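Long-range contacts in nicotinate phosphoribosyltransferase (Porphyromonas gingivalis, PDB 2IM5), which probably catalyses the ATP-dependent formation of nicotinate ribonucleotide from nicotinate and phosphoribosyl diphosphate, a step in NAD(+) biosynthesis: residues A228-M233 with N260-H265; G245-D250 with M267-L272. One frame throughout, in Å; residues are numbered along the deposited sequence.

Contact 1. Residues A228-M233 with N260-H265; sequences ANYVAM and NFSKKH
H265 reaches across to the helix 228-240 and fits its imidazole between Y230 and M233. CB of M233 lies over one face of that ring, 4.0 Å from the H265 centroid and displaced toward the rim, a CH-pi contact. SD follows at an oblique angle, 3.7 Å from H265 ND1. Y230 meets the same ring at CE1 of the histidine: its own CE1 comes to 3.5 Å from H265 CE1, with the two ring planes inclined at 37°, neither a stack nor a T-shape. In the tyrosine, chi1 (-175°) sets CG anti to the backbone N, and the end of the side chain comes nearer the 260-265 segment than its base does. H265 NE2 is hydrogen-bonded to E234 OE2, which helps to set the turn of the imidazole.

The contact joins helix 228-240 to the start of helix 263-268 and the turn before it, in a parallel alpha/beta domain consistent with the family's TIM-barrel clan. S262 is the N-cap: its OG accepts from H265 N at 3.2 Å, a nearly straight bond (166°). The same OG stands at the edge of the Y230 ring. On the outer side, K264 bends at chi3 and its NZ makes a weak 3.4 Å hydrogen bond to Y230 OH. Deeper in, the chain of M233 bends at chi3 and brings CE to 3.7 Å from F261 CE1, an apolar contact; SD, 5.3 Å from the F261 ring centroid, adds an oblique Met-aromatic contact.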
ATOM      1  N   ALA A 228      -7.766 -18.284   4.035  1.00 19.08           N
ATOM      2  CA  ALA A 228      -7.100 -17.133   3.407  1.00 17.36           C
ATOM      3  C   ALA A 228      -5.901 -16.582   4.177  1.00 16.42           C
ATOM      4  O   ALA A 228      -4.771 -16.601   3.667  1.00 16.27           O
ATOM      5  CB  ALA A 228      -8.105 -16.017   3.155  1.00 15.18           C
ATOM      6  N   ASN A 229      -6.144 -16.095   5.396  1.00 14.05           N
ATOM      7  CA  ASN A 229      -5.078 -15.522   6.213  1.00 14.41           C
ATOM      8  C   ASN A 229      -3.935 -16.504   6.437  1.00 13.29           C
ATOM      9  O   ASN A 229      -2.768 -16.157   6.266  1.00 15.21           O
ATOM     10  CB  ASN A 229      -5.628 -15.058   7.575  1.00 13.38           C
ATOM     11  CG  ASN A 229      -6.344 -13.713   7.501  1.00 14.92           C
ATOM     12  OD1 ASN A 229      -7.464 -13.560   8.016  1.00 19.17           O
ATOM     13  ND2 ASN A 229      -5.708 -12.734   6.874  1.00 11.01           N
ATOM     14  N   TYR A 230      -4.273 -17.735   6.811  1.00 13.34           N
ATOM     15  CA  TYR A 230      -3.251 -18.748   7.083  1.00 15.79           C
ATOM     16  C   TYR A 230      -2.353 -19.065   5.882  1.00 15.40           C
ATOM     17  O   TYR A 230      -1.128 -19.014   5.985  1.00 14.73           O
ATOM     18  CB  TYR A 230      -3.898 -20.044   7.576  1.00 15.51           C
ATOM     19  CG  TYR A 230      -2.881 -21.085   7.977  1.00 20.55           C
ATOM     20  CD1 TYR A 230      -2.299 -21.072   9.249  1.00 22.83           C
ATOM     21  CD2 TYR A 230      -2.459 -22.053   7.066  1.00 21.47           C
ATOM     22  CE1 TYR A 230      -1.321 -22.004   9.599  1.00 26.17           C
ATOM     23  CE2 TYR A 230      -1.485 -22.983   7.401  1.00 25.08           C
ATOM     24  CZ  TYR A 230      -0.920 -22.956   8.666  1.00 27.11           C
ATOM     25  OH  TYR A 230       0.039 -23.887   8.988  1.00 31.35           O
ATOM     26  N   VAL A 231      -2.960 -19.402   4.747  1.00 16.45           N
ATOM     27  CA  VAL A 231      -2.179 -19.727   3.554  1.00 17.08           C
ATOM     28  C   VAL A 231      -1.409 -18.512   3.021  1.00 16.64           C
ATOM     29  O   VAL A 231      -0.305 -18.654   2.484  1.00 17.58           O
ATOM     30  CB  VAL A 231      -3.075 -20.289   2.444  1.00 18.04           C
ATOM     31  CG1 VAL A 231      -2.219 -20.743   1.265  1.00 20.27           C
ATOM     32  CG2 VAL A 231      -3.874 -21.463   2.981  1.00 19.11           C
ATOM     33  N   ALA A 232      -1.986 -17.322   3.162  1.00 13.46           N
ATOM     34  CA  ALA A 232      -1.303 -16.114   2.712  1.00 13.85           C
ATOM     35  C   ALA A 232       0.001 -15.940   3.510  1.00 12.40           C
ATOM     36  O   ALA A 232       1.046 -15.630   2.941  1.00 11.66           O
ATOM     37  CB  ALA A 232      -2.204 -14.894   2.898  1.00 12.84           C
ATOM     38  N   MET A 233      -0.065 -16.151   4.822  1.00 12.31           N
ATOM     39  CA  MET A 233       1.125 -16.026   5.664  1.00 14.03           C
ATOM     40  C   MET A 233       2.152 -17.129   5.342  1.00 15.03           C
ATOM     41  O   MET A 233       3.348 -16.855   5.258  1.00 13.36           O
ATOM     42  CB  MET A 233       0.752 -16.077   7.159  1.00 13.92           C
ATOM     43  CG  MET A 233       0.066 -14.809   7.698  1.00 16.78           C
ATOM     44  SD  MET A 233      -0.220 -14.837   9.501  1.00 11.49           S
ATOM     45  CE  MET A 233       0.739 -13.602   9.981  1.00 20.62           C
ATOM     46  N   ASN A 260      -8.086 -17.054  14.352  1.00 29.22           N
ATOM     47  CA  ASN A 260      -7.355 -18.097  13.627  1.00 28.94           C
ATOM     48  C   ASN A 260      -5.827 -17.915  13.589  1.00 27.92           C
ATOM     49  O   ASN A 260      -5.119 -18.648  12.890  1.00 27.00           O
ATOM     50  CB  ASN A 260      -7.890 -18.202  12.193  1.00 31.10           C
ATOM     51  CG  ASN A 260      -9.398 -18.435  12.146  1.00 34.47           C
ATOM     52  OD1 ASN A 260     -10.181 -17.504  11.921  1.00 35.63           O
ATOM     53  ND2 ASN A 260      -9.812 -19.681  12.376  1.00 34.25           N
ATOM     54  N   PHE A 261      -5.323 -16.947  14.347  1.00 25.31           N
ATOM     55  CA  PHE A 261      -3.888 -16.663  14.395  1.00 22.99           C
ATOM     56  C   PHE A 261      -3.179 -17.809  15.117  1.00 22.02           C
ATOM     57  O   PHE A 261      -3.395 -18.030  16.302  1.00 21.58           O
ATOM     58  CB  PHE A 261      -3.670 -15.336  15.132  1.00 21.25           C
ATOM     59  CG  PHE A 261      -2.332 -14.701  14.885  1.00 21.13           C
ATOM     60  CD1 PHE A 261      -1.612 -14.973  13.732  1.00 18.96           C
ATOM     61  CD2 PHE A 261      -1.830 -13.758  15.782  1.00 20.70           C
ATOM     62  CE1 PHE A 261      -0.415 -14.317  13.467  1.00 21.17           C
ATOM     63  CE2 PHE A 261      -0.634 -13.097  15.525  1.00 20.53           C
ATOM     64  CZ  PHE A 261       0.074 -13.375  14.366  1.00 20.20           C
ATOM     65  N   SER A 262      -2.335 -18.539  14.400  1.00 21.63           N
ATOM     66  CA  SER A 262      -1.637 -19.672  14.999  1.00 24.44           C
ATOM     67  C   SER A 262      -0.431 -19.242  15.822  1.00 23.46           C
ATOM     68  O   SER A 262       0.173 -18.205  15.565  1.00 25.35           O
ATOM     69  CB  SER A 262      -1.179 -20.652  13.917  1.00 24.92           C
ATOM     70  OG  SER A 262      -0.044 -20.147  13.228  1.00 26.60           O
ATOM     71  N   LYS A 263      -0.084 -20.052  16.812  1.00 23.21           N
ATOM     72  CA  LYS A 263       1.057 -19.763  17.670  1.00 23.21           C
ATOM     73  C   LYS A 263       2.335 -19.619  16.844  1.00 21.75           C
ATOM     74  O   LYS A 263       3.153 -18.739  17.102  1.00 20.18           O
ATOM     75  CB  LYS A 263       1.236 -20.882  18.699  1.00 25.18           C
ATOM     76  CG  LYS A 263       2.311 -20.595  19.731  1.00 28.23           C
ATOM     77  CD  LYS A 263       2.370 -21.682  20.791  1.00 32.33           C
ATOM     78  CE  LYS A 263       3.502 -21.422  21.782  1.00 34.07           C
ATOM     79  NZ  LYS A 263       3.315 -20.157  22.551  1.00 34.41           N
ATOM     80  N   LYS A 264       2.500 -20.493  15.856  1.00 20.46           N
ATOM     81  CA  LYS A 264       3.673 -20.465  14.988  1.00 21.67           C
ATOM     82  C   LYS A 264       3.845 -19.114  14.292  1.00 20.41           C
ATOM     83  O   LYS A 264       4.932 -18.524  14.304  1.00 20.43           O
ATOM     84  CB  LYS A 264       3.565 -21.570  13.941  1.00 24.68           C
ATOM     85  CG  LYS A 264       4.733 -21.634  12.989  1.00 30.80           C
ATOM     86  CD  LYS A 264       4.602 -22.823  12.032  1.00 34.76           C
ATOM     87  CE  LYS A 264       3.362 -22.722  11.163  1.00 36.59           C
ATOM     88  NZ  LYS A 264       3.212 -23.929  10.293  1.00 41.27           N
ATOM     89  N   HIS A 265       2.770 -18.628  13.680  1.00 17.72           N
ATOM     90  CA  HIS A 265       2.813 -17.348  12.993  1.00 17.67           C
ATOM     91  C   HIS A 265       2.952 -16.182  13.972  1.00 16.42           C
ATOM     92  O   HIS A 265       3.669 -15.220  13.703  1.00 14.85           O
ATOM     93  CB  HIS A 265       1.563 -17.189  12.128  1.00 17.33           C
ATOM     94  CG  HIS A 265       1.553 -18.092  10.935  1.00 16.99           C
ATOM     95  ND1 HIS A 265       0.403 -18.402  10.243  1.00 16.68           N
ATOM     96  CD2 HIS A 265       2.556 -18.760  10.318  1.00 16.21           C
ATOM     97  CE1 HIS A 265       0.699 -19.227   9.252  1.00 17.88           C
ATOM     98  NE2 HIS A 265       2.000 -19.459   9.277  1.00 16.69           N
TER

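Contact 2. Residues G245-D250 with M267-L272; sequences GTVLTD and MLFTSL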
ATOM      1  N   GLY A 245       8.471  -9.422   7.885  1.00 21.47           N
ATOM      2  CA  GLY A 245       7.547 -10.057   8.811  1.00 21.58           C
ATOM      3  C   GLY A 245       6.419  -9.264   9.455  1.00 20.47           C
ATOM      4  O   GLY A 245       6.204  -9.382  10.654  1.00 22.51           O
ATOM      5  N   THR A 246       5.699  -8.464   8.683  1.00 20.55           N
ATOM      6  CA  THR A 246       4.573  -7.703   9.223  1.00 20.49           C
ATOM      7  C   THR A 246       3.323  -8.227   8.543  1.00 20.48           C
ATOM      8  O   THR A 246       3.342  -8.509   7.348  1.00 20.27           O
ATOM      9  CB  THR A 246       4.694  -6.203   8.918  1.00 21.56           C
ATOM     10  OG1 THR A 246       5.882  -5.689   9.526  1.00 21.99           O
ATOM     11  CG2 THR A 246       3.492  -5.445   9.468  1.00 18.63           C
ATOM     12  N   VAL A 247       2.238  -8.379   9.289  1.00 20.45           N
ATOM     13  CA  VAL A 247       1.022  -8.882   8.678  1.00 20.28           C
ATOM     14  C   VAL A 247      -0.204  -8.003   8.914  1.00 20.74           C
ATOM     15  O   VAL A 247      -0.390  -7.447   9.998  1.00 20.17           O
ATOM     16  CB  VAL A 247       0.726 -10.326   9.157  1.00 21.88           C
ATOM     17  CG1 VAL A 247       0.498 -10.344  10.658  1.00 22.74           C
ATOM     18  CG2 VAL A 247      -0.492 -10.887   8.409  1.00 23.10           C
ATOM     19  N   LEU A 248      -1.015  -7.862   7.865  1.00 21.66           N
ATOM     20  CA  LEU A 248      -2.255  -7.101   7.909  1.00 21.49           C
ATOM     21  C   LEU A 248      -3.309  -8.039   8.472  1.00 21.81           C
ATOM     22  O   LEU A 248      -3.390  -9.197   8.065  1.00 22.79           O
ATOM     23  CB  LEU A 248      -2.664  -6.658   6.503  1.00 22.40           C
ATOM     24  CG  LEU A 248      -2.173  -5.284   6.057  1.00 23.15           C
ATOM     25  CD1 LEU A 248      -2.476  -5.089   4.579  1.00 24.86           C
ATOM     26  CD2 LEU A 248      -2.856  -4.203   6.892  1.00 22.82           C
ATOM     27  N   THR A 249      -4.134  -7.537   9.384  1.00 21.09           N
ATOM     28  CA  THR A 249      -5.143  -8.367  10.029  1.00 19.80           C
ATOM     29  C   THR A 249      -6.607  -8.087   9.705  1.00 19.08           C
ATOM     30  O   THR A 249      -7.458  -8.928   9.970  1.00 19.66           O
ATOM     31  CB  THR A 249      -5.008  -8.270  11.564  1.00 20.93           C
ATOM     32  OG1 THR A 249      -5.408  -6.960  11.991  1.00 21.94           O
ATOM     33  CG2 THR A 249      -3.563  -8.502  11.992  1.00 21.69           C
ATOM     34  N   ASP A 250      -6.908  -6.938   9.114  1.00 18.63           N
ATOM     35  CA  ASP A 250      -8.306  -6.579   8.855  1.00 18.63           C
ATOM     36  C   ASP A 250      -8.958  -6.977   7.528  1.00 17.30           C
ATOM     37  O   ASP A 250     -10.134  -6.663   7.318  1.00 17.54           O
ATOM     38  CB  ASP A 250      -8.474  -5.067   9.051  1.00 19.18           C
ATOM     39  CG  ASP A 250      -7.794  -4.256   7.955  1.00 22.58           C
ATOM     40  OD1 ASP A 250      -6.803  -4.746   7.378  1.00 23.35           O
ATOM     41  OD2 ASP A 250      -8.240  -3.122   7.671  1.00 24.62           O
ATOM     42  N   MET A 267       4.487 -16.219  16.724  1.00 19.46           N
ATOM     43  CA  MET A 267       5.876 -16.218  17.180  1.00 21.14           C
ATOM     44  C   MET A 267       6.853 -15.760  16.105  1.00 21.79           C
ATOM     45  O   MET A 267       7.810 -15.038  16.390  1.00 21.21           O
ATOM     46  CB  MET A 267       6.283 -17.614  17.652  1.00 19.97           C
ATOM     47  CG  MET A 267       5.589 -18.082  18.931  1.00 23.20           C
ATOM     48  SD  MET A 267       6.099 -19.750  19.336  1.00 21.75           S
ATOM     49  CE  MET A 267       5.207 -20.618  18.203  1.00 27.50           C
ATOM     50  N   LEU A 268       6.605 -16.175  14.866  1.00 21.10           N
ATOM     51  CA  LEU A 268       7.479 -15.823  13.752  1.00 21.89           C
ATOM     52  C   LEU A 268       7.377 -14.371  13.266  1.00 22.94           C
ATOM     53  O   LEU A 268       8.398 -13.711  13.068  1.00 22.92           O
ATOM     54  CB  LEU A 268       7.224 -16.778  12.584  1.00 22.97           C
ATOM     55  CG  LEU A 268       8.006 -16.568  11.288  1.00 24.93           C
ATOM     56  CD1 LEU A 268       9.498 -16.523  11.569  1.00 24.20           C
ATOM     57  CD2 LEU A 268       7.685 -17.709  10.336  1.00 25.96           C
ATOM     58  N   PHE A 269       6.161 -13.877  13.043  1.00 23.16           N
ATOM     59  CA  PHE A 269       5.993 -12.494  12.595  1.00 22.43           C
ATOM     60  C   PHE A 269       6.341 -11.564  13.748  1.00 21.63           C
ATOM     61  O   PHE A 269       5.978 -11.821  14.897  1.00 20.57           O
ATOM     62  CB  PHE A 269       4.561 -12.264  12.123  1.00 23.21           C
ATOM     63  CG  PHE A 269       4.273 -12.874  10.784  1.00 25.66           C
ATOM     64  CD1 PHE A 269       4.485 -12.150   9.619  1.00 28.13           C
ATOM     65  CD2 PHE A 269       3.849 -14.196  10.681  1.00 25.13           C
ATOM     66  CE1 PHE A 269       4.281 -12.735   8.358  1.00 30.03           C
ATOM     67  CE2 PHE A 269       3.645 -14.791   9.436  1.00 27.09           C
ATOM     68  CZ  PHE A 269       3.861 -14.061   8.269  1.00 28.21           C
ATOM     69  N   THR A 270       7.057 -10.490  13.441  1.00 21.73           N
ATOM     70  CA  THR A 270       7.471  -9.539  14.472  1.00 21.46           C
ATOM     71  C   THR A 270       6.448  -8.452  14.706  1.00 19.98           C
ATOM     72  O   THR A 270       6.472  -7.794  15.740  1.00 19.67           O
ATOM     73  CB  THR A 270       8.790  -8.837  14.105  1.00 21.40           C
ATOM     74  OG1 THR A 270       8.624  -8.142  12.863  1.00 23.77           O
ATOM     75  CG2 THR A 270       9.922  -9.844  13.974  1.00 22.41           C
ATOM     76  N   SER A 271       5.544  -8.260  13.756  1.00 20.07           N
ATOM     77  CA  SER A 271       4.564  -7.205  13.916  1.00 21.35           C
ATOM     78  C   SER A 271       3.260  -7.357  13.148  1.00 21.99           C
ATOM     79  O   SER A 271       3.148  -8.149  12.207  1.00 22.87           O
ATOM     80  CB  SER A 271       5.215  -5.871  13.543  1.00 21.65           C
ATOM     81  OG  SER A 271       5.820  -5.972  12.266  1.00 22.40           O
ATOM     82  N   LEU A 272       2.277  -6.572  13.576  1.00 21.01           N
ATOM     83  CA  LEU A 272       0.962  -6.551  12.961  1.00 21.69           C
ATOM     84  C   LEU A 272       0.766  -5.143  12.433  1.00 21.87           C
ATOM     85  O   LEU A 272       1.410  -4.201  12.894  1.00 22.21           O
ATOM     86  CB  LEU A 272      -0.124  -6.836  13.999  1.00 20.09           C
ATOM     87  CG  LEU A 272       0.049  -8.077  14.874  1.00 21.67           C
ATOM     88  CD1 LEU A 272      -1.029  -8.084  15.959  1.00 21.05           C
ATOM     89  CD2 LEU A 272      -0.024  -9.339  14.017  1.00 21.07           C
TER
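G245-V247 runs parallel to S271-L272, with T246 bridged to S271 and V247 to L272, so strand 246-248 pairs with strand 271-274 of the parallel sheet. V247 N donates to S271 O at 3.1 Å, and the carbonyl of G245 takes two weak bonds, from T270 N and from S271 N, just where the chain leaves helix 263-268. T246 CA also lies 3.3 Å from S271 O, a CA-H...O contact beside the V247 bond.

The two sheet faces differ in character. On one, the hydroxyls of T246 and S271 meet: OG1 gives its proton to S271 OG at 2.8 Å. T246 OG1 is anti to its carbonyl carbon (chi1 -61°) and S271 OG sits between backbone N and carbonyl carbon (chi1 52°), torsions that bring the two oxygens together. On the other, V247 and L272 lie side by side and point the same way, V247 CG1 touching L272 CD2 at 3.5 Å. T249 CG2 approaches that same CD2 crosswise. F269 turns its ring edge to the G245-T246 peptide: CD1 is 3.4 Å from G245 O, and T246 N lies near the ring plane.

Helix 279-292 packs on L272 through F282, A286 and Y290. Helices 254-260 and 263-268 make a beta-alpha-beta crossover between the two adjacent parallel strands. The chemistry implies a two-faced strand pair: a hydroxyl-hydroxyl hydrogen bond on the T246-S271 face, and on the V247-L272 face aliphatic packing that continues into the surrounding helices.

The two contacts have centres 10 Å apart and share helix 263-268: its beginning packs against helix 228-240 in contact 1, and its end leads into the strand paired in contact 2. Contact 2 is mostly buried and depends on backbone pairing within the sheet. Contact 1 is partly buried, lies farther from the centre of the chain, and joins its elements through side chains alone, with its lysine end exposed. M233 is the meeting point: its CE packs against F269 and V247, while F261 CZ reaches L272 CD2. M233 and F261 thus carry the packing of contact 1 into the V247-L272 face of the sheet.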